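PDB 3H96: F420-H2 Dependent Reductase A from Mycobacterium smegmatis str. MC2 155, which probably binds the deazaflavin coenzyme F420 and uses its reduced form in reductase chemistry, as in the F420H2-dependent quinone reductases and aflatoxin-degrading enzymes of mycobacteria. Local coordinates for residues Tyr78-Thr86 with Tyr96-Thr104; Thr61-Ala72 with Ile132-Thr141. All coordinates share one frame; numbering follows the deposited sequence.

In the fold
Both contacts reach the same antiparallel sheet, in which strands 94-103 and 137-142 are neighbours, and backbone bonds such as Gly99 N to Thr141 O (2.9 Å) join them; their centres lie about 11 Å apart. Contact 2 is the more buried: strand 61-65 pairs with 137-141 through regular backbone bonds and apolar side chains, and beyond the strands an arginine binds loop carbonyls. Contact 1 lies nearer the surface, where helix 76-84 crosses the sheet; it has a single bridge, one backbone bond and a tyrosine-carboxylate bond. The helix also touches contact 2, with Tyr78 on Pro136 and Thr82 on Leu138.

Contact 1: residues Tyr78-Thr86 with Tyr96-Thr104; sequences YYNLTTAGT and YAVGVTEVT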
loop_
_atom_site.group_PDB
_atom_site.type_symbol
_atom_site.label_atom_id
_atom_site.label_comp_id
_atom_site.label_asym_id
_atom_site.label_seq_id
_atom_site.Cartn_x
_atom_site.Cartn_y
_atom_site.Cartn_z
ATOM N N TYR A 78 7.172 4.259 -1.505
ATOM C CA TYR A 78 7.485 3.271 -2.515
ATOM C C TYR A 78 8.999 3.069 -2.557
ATOM O O TYR A 78 9.465 1.937 -2.406
ATOM C CB TYR A 78 6.900 3.680 -3.884
ATOM C CG TYR A 78 7.559 2.937 -5.039
ATOM C CD1 TYR A 78 7.299 1.591 -5.269
ATOM C CD2 TYR A 78 8.480 3.586 -5.884
ATOM C CE1 TYR A 78 7.970 0.896 -6.270
ATOM C CE2 TYR A 78 9.156 2.885 -6.910
ATOM C CZ TYR A 78 8.881 1.558 -7.093
ATOM O OH TYR A 78 9.498 0.860 -8.088
ATOM N N TYR A 79 9.772 4.167 -2.693
ATOM C CA TYR A 79 11.236 4.106 -2.780
ATOM C C TYR A 79 11.776 3.647 -1.444
ATOM O O TYR A 79 12.809 2.966 -1.382
ATOM C CB TYR A 79 11.808 5.507 -3.116
ATOM C CG TYR A 79 11.395 5.907 -4.497
ATOM C CD1 TYR A 79 11.965 5.276 -5.628
ATOM C CD2 TYR A 79 10.419 6.832 -4.687
ATOM C CE1 TYR A 79 11.569 5.621 -6.902
ATOM C CE2 TYR A 79 10.013 7.191 -5.925
ATOM C CZ TYR A 79 10.592 6.598 -7.033
ATOM O OH TYR A 79 10.149 6.906 -8.273
ATOM N N ASN A 80 11.138 4.101 -0.358
ATOM C CA ASN A 80 11.613 3.706 0.985
ATOM C C ASN A 80 11.542 2.188 1.156
ATOM O O ASN A 80 12.503 1.549 1.622
ATOM C CB ASN A 80 10.738 4.377 2.025
ATOM C CG ASN A 80 10.998 5.900 2.107
ATOM O OD1 ASN A 80 11.874 6.421 1.448
ATOM N ND2 ASN A 80 10.202 6.591 2.879
ATOM N N LEU A 81 10.398 1.600 0.783
ATOM C CA LEU A 81 10.234 0.141 0.922
ATOM C C LEU A 81 11.165 -0.688 0.020
ATOM O O LEU A 81 11.833 -1.600 0.514
ATOM C CB LEU A 81 8.776 -0.265 0.723
ATOM C CG LEU A 81 7.758 0.205 1.784
ATOM C CD1 LEU A 81 6.365 -0.449 1.506
ATOM C CD2 LEU A 81 8.288 -0.272 3.134
ATOM N N THR A 82 11.261 -0.338 -1.274
ATOM C CA THR A 82 12.032 -1.137 -2.210
ATOM C C THR A 82 13.530 -0.948 -1.918
ATOM O O THR A 82 14.348 -1.803 -2.278
ATOM C CB THR A 82 11.771 -0.720 -3.642
ATOM O OG1 THR A 82 12.105 0.685 -3.808
ATOM C CG2 THR A 82 10.274 -1.039 -4.060
ATOM N N THR A 83 13.886 0.188 -1.316
ATOM C CA THR A 83 15.258 0.393 -0.879
ATOM C C THR A 83 15.593 -0.475 0.329
ATOM O O THR A 83 16.630 -1.171 0.348
ATOM C CB THR A 83 15.581 1.858 -0.574
ATOM O OG1 THR A 83 15.555 2.610 -1.795
ATOM C CG2 THR A 83 16.992 1.936 0.054
ATOM N N ALA A 84 14.725 -0.515 1.315
ATOM C CA ALA A 84 15.048 -1.308 2.485
ATOM C C ALA A 84 14.879 -2.831 2.225
ATOM O O ALA A 84 15.647 -3.647 2.725
ATOM C CB ALA A 84 14.218 -0.847 3.681
ATOM N N GLY A 85 13.916 -3.190 1.380
ATOM C CA GLY A 85 13.640 -4.605 1.133
ATOM C C GLY A 85 12.827 -5.300 2.237
ATOM O O GLY A 85 12.367 -6.427 2.071
ATOM N N THR A 86 12.627 -4.630 3.361
ATOM C CA THR A 86 11.836 -5.166 4.452
ATOM C C THR A 86 11.199 -3.994 5.197
ATOM O O THR A 86 11.688 -2.881 5.103
ATOM C CB THR A 86 12.667 -5.976 5.506
ATOM O OG1 THR A 86 13.682 -5.137 6.051
ATOM C CG2 THR A 86 13.310 -7.222 4.923
ATOM N N TYR A 96 3.665 -7.117 12.252
ATOM C CA TYR A 96 4.656 -8.101 11.896
ATOM C C TYR A 96 5.644 -7.573 10.852
ATOM O O TYR A 96 5.391 -6.550 10.120
ATOM C CB TYR A 96 3.974 -9.428 11.462
ATOM C CG TYR A 96 2.999 -9.278 10.315
ATOM C CD1 TYR A 96 1.620 -9.183 10.565
ATOM C CD2 TYR A 96 3.454 -9.219 8.976
ATOM C CE1 TYR A 96 0.700 -9.020 9.480
ATOM C CE2 TYR A 96 2.531 -9.074 7.888
ATOM C CZ TYR A 96 1.167 -8.996 8.165
ATOM O OH TYR A 96 0.245 -8.820 7.122
ATOM N N ALA A 97 6.760 -8.283 10.736
ATOM C CA ALA A 97 7.784 -7.922 9.766
ATOM C C ALA A 97 7.345 -8.422 8.360
ATOM O O ALA A 97 6.580 -9.410 8.258
ATOM C CB ALA A 97 9.151 -8.571 10.215
ATOM N N VAL A 98 7.796 -7.734 7.292
ATOM C CA VAL A 98 7.527 -8.175 5.951
ATOM C C VAL A 98 8.753 -8.036 5.042
ATOM O O VAL A 98 9.586 -7.102 5.225
ATOM C CB VAL A 98 6.320 -7.404 5.361
ATOM C CG1 VAL A 98 6.347 -7.495 3.943
ATOM C CG2 VAL A 98 4.967 -7.994 5.871
ATOM N N GLY A 99 8.867 -8.976 4.091
ATOM C CA GLY A 99 9.792 -8.858 2.947
ATOM C C GLY A 99 9.058 -8.083 1.867
ATOM O O GLY A 99 7.858 -8.265 1.675
ATOM N N VAL A 100 9.772 -7.184 1.173
ATOM C CA VAL A 100 9.194 -6.425 0.060
ATOM C C VAL A 100 9.704 -6.924 -1.311
ATOM O O VAL A 100 10.896 -7.089 -1.499
ATOM C CB VAL A 100 9.628 -4.902 0.143
ATOM C CG1 VAL A 100 9.025 -4.117 -1.023
ATOM C CG2 VAL A 100 9.236 -4.257 1.526
ATOM N N THR A 101 8.807 -7.138 -2.285
ATOM C CA THR A 101 9.220 -7.428 -3.670
ATOM C C THR A 101 8.270 -6.611 -4.564
ATOM O O THR A 101 7.176 -6.293 -4.141
ATOM C CB THR A 101 9.087 -8.968 -4.007
ATOM O OG1 THR A 101 7.845 -9.401 -3.522
ATOM C CG2 THR A 101 10.162 -9.834 -3.238
ATOM N N GLU A 102 8.698 -6.226 -5.759
ATOM C CA GLU A 102 7.876 -5.448 -6.642
ATOM C C GLU A 102 7.243 -6.394 -7.638
ATOM O O GLU A 102 7.941 -7.239 -8.191
ATOM C CB GLU A 102 8.733 -4.395 -7.348
ATOM C CG GLU A 102 7.808 -3.480 -8.103
ATOM C CD GLU A 102 8.333 -2.099 -8.480
ATOM O OE1 GLU A 102 9.407 -1.648 -8.009
ATOM O OE2 GLU A 102 7.598 -1.459 -9.276
ATOM N N VAL A 103 5.942 -6.268 -7.897
ATOM C CA VAL A 103 5.307 -7.126 -8.888
ATOM C C VAL A 103 5.327 -6.388 -10.234
ATOM O O VAL A 103 4.951 -5.193 -10.280
ATOM C CB VAL A 103 3.807 -7.421 -8.576
ATOM C CG1 VAL A 103 3.290 -8.461 -9.520
ATOM C CG2 VAL A 103 3.626 -7.892 -7.153
ATOM N N THR A 104 5.730 -7.086 -11.312
ATOM C CA THR A 104 5.839 -6.460 -12.647
ATOM C C THR A 104 5.127 -7.265 -13.757
ATOM O O THR A 104 4.639 -8.394 -13.534
ATOM C CB THR A 104 7.326 -6.124 -13.100
ATOM O OG1 THR A 104 8.092 -7.321 -13.197
ATOM C CG2 THR A 104 8.006 -5.097 -12.204
#
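Tyr78 and Glu102 meet where a helix lies across one face of the antiparallel sheet, in the split-barrel type of fold that the PNPOX-like flavin and F420 enzymes share. The helix and strand 96-103 run at 110° to each other, 7.8 Å apart at the closest approach of their axes. With CG anti to the backbone N (chi1 162°), the Tyr78 side chain reaches the strand with its far end, and OH donates to Glu102 OE1 at 2.5 Å. The carboxylate receives it on the syn side, its plane almost perpendicular to the ring. Tyrosine suits this place because its long, flat side chain also packs on Pro136 while its hydroxyl meets the acid.

Leu81, a turn further on, is buried and lays CB 4.1 Å from Val100 CG2, while its side chain also touches Val35 and His37 of strand 32-38, beyond strand 86-91. Thr82 CG2 lies 4.1 Å from Glu102 OE1; the Thr82 hydroxyl bonds back to Tyr78 O, which thus accepts from both Thr82 N and Thr82 OG1, so the polar group is satisfied within the helix. Gly85, the first residue past the helix, takes a positive phi (78°), where a side chain would be jammed against the preceding carbonyl. Its O accepts from Val100 N at 2.8 Å. Beta-branched Val100 fits the strand and turns CG2 to the Gly85 turn and CG1 to the helix backbone at Leu81. Thr86 then enters the sheet as a non-hydrogen-bonded partner of Gly99, its CA 3.1 Å from Val98 O in a CA-H...O contact.

Contact 2: residues Thr61-Ala72 with Ile132-Thr141; sequences TIYVFASKAGAA and IRTIPVLALT
The guanidinium of Arg133 takes its partners at the edge, close to its own plane: Ala66 O, Ser67 O and Ala71 O. The Tyr63 ring has Leu138 O at its edge, near the ring plane, and meets Ala139 CB obliquely, CE1 to CB 3.7 Å, the small alanine leaving room for the ring. Val137 CG2 comes obliquely to the Phe65 ring, 3.6 Å from CD1, the two side chains side by side and pointing the same way. Helix 105-118 touches both aromatic side chains, through Ile111 and Gln115.

Arg133 NE and NH2 grip Ala71 O side-on, NH2 at 2.7 Å, while NH2 also donates to Ser67 O and NH1 to Ala66 O at 2.9 Å. Gly70 N reaches Ser67 O from the opposite face of that carbonyl. Arginine suits the place because one flat group can serve several carbonyls of the curled loop 66-71, which should hold its rotation; NH1 also bonds Asn74. The chain is extended from CG to NE, which brings the charged end across to the loop.

On the sheet face away from the rings, Val64 CG1 packs on Leu140 CD1 at 3.6 Å, nearly at right angles. Along the strands, Ile62 pairs with Leu140 and Val64 with Leu138, both hydrogen-bonded pairs. Ala66, centre of an inverse gamma turn, adds a bond from its N to Pro136 O (2.8 Å). This is regular antiparallel pairing of neighbouring strands within the PNPOX-like split-barrel sheet.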
loop_
_atom_site.group_PDB
_atom_site.type_symbol
_atom_site.label_atom_id
_atom_site.label_comp_id
_atom_site.label_asym_id
_atom_site.label_seq_id
_atom_site.Cartn_x
_atom_site.Cartn_y
_atom_site.Cartn_z
ATOM N N THR A 61 0.691 -12.960 2.345
ATOM C CA THR A 61 1.124 -11.888 1.347
ATOM C C THR A 61 0.015 -10.868 1.096
ATOM O O THR A 61 -1.112 -11.273 0.929
ATOM C CB THR A 61 1.617 -12.536 0.010
ATOM O OG1 THR A 61 2.782 -13.303 0.295
ATOM C CG2 THR A 61 2.053 -11.491 -1.049
ATOM N N ILE A 62 0.317 -9.547 1.100
ATOM C CA ILE A 62 -0.676 -8.520 0.740
ATOM C C ILE A 62 -0.002 -7.694 -0.346
ATOM O O ILE A 62 1.227 -7.677 -0.451
ATOM C CB ILE A 62 -1.164 -7.644 1.968
ATOM C CG1 ILE A 62 -0.028 -6.831 2.615
ATOM C CG2 ILE A 62 -1.879 -8.571 3.063
ATOM C CD1 ILE A 62 -0.516 -5.735 3.677
ATOM N N TYR A 63 -0.807 -7.026 -1.159
ATOM C CA TYR A 63 -0.321 -6.154 -2.219
ATOM C C TYR A 63 -0.674 -4.728 -1.913
ATOM O O TYR A 63 -1.814 -4.472 -1.530
ATOM C CB TYR A 63 -1.006 -6.558 -3.537
ATOM C CG TYR A 63 -0.608 -7.909 -3.957
ATOM C CD1 TYR A 63 0.712 -8.163 -4.324
ATOM C CD2 TYR A 63 -1.523 -8.965 -3.965
ATOM C CE1 TYR A 63 1.103 -9.430 -4.739
ATOM C CE2 TYR A 63 -1.135 -10.217 -4.348
ATOM C CZ TYR A 63 0.173 -10.444 -4.733
ATOM O OH TYR A 63 0.560 -11.697 -5.171
ATOM N N VAL A 64 0.296 -3.789 -2.036
ATOM C CA VAL A 64 -0.045 -2.371 -1.880
ATOM C C VAL A 64 0.223 -1.658 -3.211
ATOM O O VAL A 64 0.934 -2.191 -4.070
ATOM C CB VAL A 64 0.687 -1.687 -0.719
ATOM C CG1 VAL A 64 0.260 -2.355 0.686
ATOM C CG2 VAL A 64 2.161 -1.931 -0.832
ATOM N N PHE A 65 -0.344 -0.461 -3.366
ATOM C CA PHE A 65 -0.399 0.174 -4.693
ATOM C C PHE A 65 0.172 1.498 -4.502
ATOM O O PHE A 65 -0.398 2.308 -3.726
ATOM C CB PHE A 65 -1.894 0.305 -5.143
ATOM C CG PHE A 65 -2.552 -1.032 -5.292
ATOM C CD1 PHE A 65 -2.428 -1.779 -6.519
ATOM C CD2 PHE A 65 -3.126 -1.652 -4.190
ATOM C CE1 PHE A 65 -2.924 -3.055 -6.619
ATOM C CE2 PHE A 65 -3.646 -2.967 -4.305
ATOM C CZ PHE A 65 -3.556 -3.652 -5.500
ATOM N N ALA A 66 1.255 1.798 -5.203
ATOM C CA ALA A 66 1.887 3.123 -5.033
ATOM C C ALA A 66 1.207 4.205 -5.881
ATOM O O ALA A 66 1.845 4.833 -6.740
ATOM C CB ALA A 66 3.411 3.028 -5.321
ATOM N N SER A 67 -0.088 4.381 -5.666
ATOM C CA SER A 67 -0.962 5.132 -6.556
ATOM C C SER A 67 -0.876 6.658 -6.374
ATOM O O SER A 67 -0.931 7.428 -7.351
ATOM C CB SER A 67 -2.403 4.652 -6.297
ATOM O OG SER A 67 -2.696 4.649 -4.910
ATOM N N LYS A 68 -0.711 7.092 -5.134
ATOM C CA LYS A 68 -0.620 8.531 -4.830
ATOM C C LYS A 68 -1.713 9.338 -5.579
ATOM O O LYS A 68 -1.441 10.377 -6.186
ATOM C CB LYS A 68 0.791 9.085 -5.134
ATOM C CG LYS A 68 0.997 10.468 -4.536
ATOM C CD LYS A 68 2.442 10.716 -4.222
ATOM C CE LYS A 68 3.109 11.595 -5.208
ATOM N NZ LYS A 68 3.112 12.993 -4.712
ATOM N N ALA A 69 -2.922 8.785 -5.574
ATOM C CA ALA A 69 -4.104 9.387 -6.205
ATOM C C ALA A 69 -3.838 9.784 -7.659
ATOM O O ALA A 69 -4.381 10.796 -8.149
ATOM C CB ALA A 69 -4.567 10.655 -5.374
ATOM N N GLY A 70 -2.993 9.029 -8.350
ATOM C CA GLY A 70 -2.841 9.274 -9.794
ATOM C C GLY A 70 -2.020 10.546 -10.065
ATOM O O GLY A 70 -2.077 11.114 -11.155
ATOM N N ALA A 71 -1.224 10.948 -9.088
ATOM C CA ALA A 71 -0.266 12.030 -9.302
ATOM C C ALA A 71 0.837 11.605 -10.251
ATOM O O ALA A 71 1.082 10.408 -10.520
ATOM C CB ALA A 71 0.351 12.542 -7.946
ATOM N N ALA A 72 1.566 12.602 -10.683
ATOM C CA ALA A 72 2.645 12.425 -11.622
ATOM C C ALA A 72 3.793 11.572 -11.147
ATOM O O ALA A 72 4.373 10.831 -11.944
ATOM C CB ALA A 72 3.144 13.801 -12.123
ATOM N N ILE A 132 2.943 8.556 -18.318
ATOM C CA ILE A 132 3.797 9.254 -17.343
ATOM C C ILE A 132 4.501 8.262 -16.420
ATOM O O ILE A 132 5.754 8.210 -16.329
ATOM C CB ILE A 132 2.957 10.309 -16.543
ATOM C CG1 ILE A 132 2.290 11.306 -17.523
ATOM C CG2 ILE A 132 3.812 11.035 -15.440
ATOM C CD1 ILE A 132 1.261 12.307 -16.858
ATOM N N ARG A 133 3.715 7.436 -15.751
ATOM C CA ARG A 133 4.296 6.393 -14.988
ATOM C C ARG A 133 3.332 5.199 -14.888
ATOM O O ARG A 133 2.101 5.371 -15.040
ATOM C CB ARG A 133 4.731 6.889 -13.589
ATOM C CG ARG A 133 3.637 7.130 -12.640
ATOM C CD ARG A 133 4.085 7.593 -11.199
ATOM N NE ARG A 133 2.853 8.105 -10.623
ATOM C CZ ARG A 133 2.118 7.508 -9.663
ATOM N NH1 ARG A 133 2.511 6.406 -9.068
ATOM N NH2 ARG A 133 0.973 8.063 -9.271
ATOM N N THR A 134 3.907 4.001 -14.684
ATOM C CA THR A 134 3.118 2.806 -14.355
ATOM C C THR A 134 3.096 2.732 -12.839
ATOM O O THR A 134 4.166 2.832 -12.198
ATOM C CB THR A 134 3.840 1.577 -14.874
ATOM O OG1 THR A 134 3.736 1.616 -16.302
ATOM C CG2 THR A 134 3.163 0.205 -14.380
ATOM N N ILE A 135 1.888 2.614 -12.269
ATOM C CA ILE A 135 1.649 2.625 -10.789
ATOM C C ILE A 135 2.246 1.344 -10.239
ATOM O O ILE A 135 1.832 0.227 -10.650
ATOM C CB ILE A 135 0.136 2.840 -10.484
ATOM C CG1 ILE A 135 -0.186 4.309 -10.832
ATOM C CG2 ILE A 135 -0.213 2.695 -8.987
ATOM C CD1 ILE A 135 -1.707 4.617 -10.836
ATOM N N PRO A 136 3.250 1.497 -9.340
ATOM C CA PRO A 136 3.869 0.277 -8.847
ATOM C C PRO A 136 2.958 -0.546 -7.943
ATOM O O PRO A 136 2.129 -0.007 -7.154
ATOM C CB PRO A 136 5.105 0.763 -8.078
ATOM C CG PRO A 136 5.432 2.184 -8.704
ATOM C CD PRO A 136 4.064 2.717 -9.103
ATOM N N VAL A 137 3.079 -1.863 -8.071
ATOM C CA VAL A 137 2.461 -2.737 -7.056
ATOM C C VAL A 137 3.564 -3.449 -6.276
ATOM O O VAL A 137 4.453 -4.055 -6.884
ATOM C CB VAL A 137 1.508 -3.740 -7.760
ATOM C CG1 VAL A 137 0.901 -4.811 -6.790
ATOM C CG2 VAL A 137 0.378 -2.973 -8.389
ATOM N N LEU A 138 3.503 -3.414 -4.939
ATOM C CA LEU A 138 4.452 -4.145 -4.134
ATOM C C LEU A 138 3.735 -5.289 -3.372
ATOM O O LEU A 138 2.604 -5.111 -2.917
ATOM C CB LEU A 138 5.088 -3.207 -3.086
ATOM C CG LEU A 138 5.830 -1.969 -3.583
ATOM C CD1 LEU A 138 6.427 -1.278 -2.355
ATOM C CD2 LEU A 138 6.993 -2.361 -4.478
ATOM N N ALA A 139 4.441 -6.410 -3.219
ATOM C CA ALA A 139 4.035 -7.522 -2.410
ATOM C C ALA A 139 4.734 -7.443 -1.033
ATOM O O ALA A 139 5.973 -7.441 -0.942
ATOM C CB ALA A 139 4.379 -8.826 -3.137
ATOM N N LEU A 140 3.938 -7.388 0.035
ATOM C CA LEU A 140 4.422 -7.413 1.382
ATOM C C LEU A 140 4.181 -8.811 1.987
ATOM O O LEU A 140 3.045 -9.209 2.266
ATOM C CB LEU A 140 3.748 -6.284 2.161
ATOM C CG LEU A 140 3.793 -4.935 1.430
ATOM C CD1 LEU A 140 3.096 -3.844 2.320
ATOM C CD2 LEU A 140 5.313 -4.511 1.119
ATOM N N THR A 141 5.264 -9.558 2.200
ATOM C CA THR A 141 5.135 -10.950 2.591
ATOM C C THR A 141 5.570 -11.148 4.041
ATOM O O THR A 141 6.721 -10.841 4.381
ATOM C CB THR A 141 5.989 -11.856 1.736
ATOM O OG1 THR A 141 5.648 -11.658 0.365
ATOM C CG2 THR A 141 5.732 -13.306 2.139
#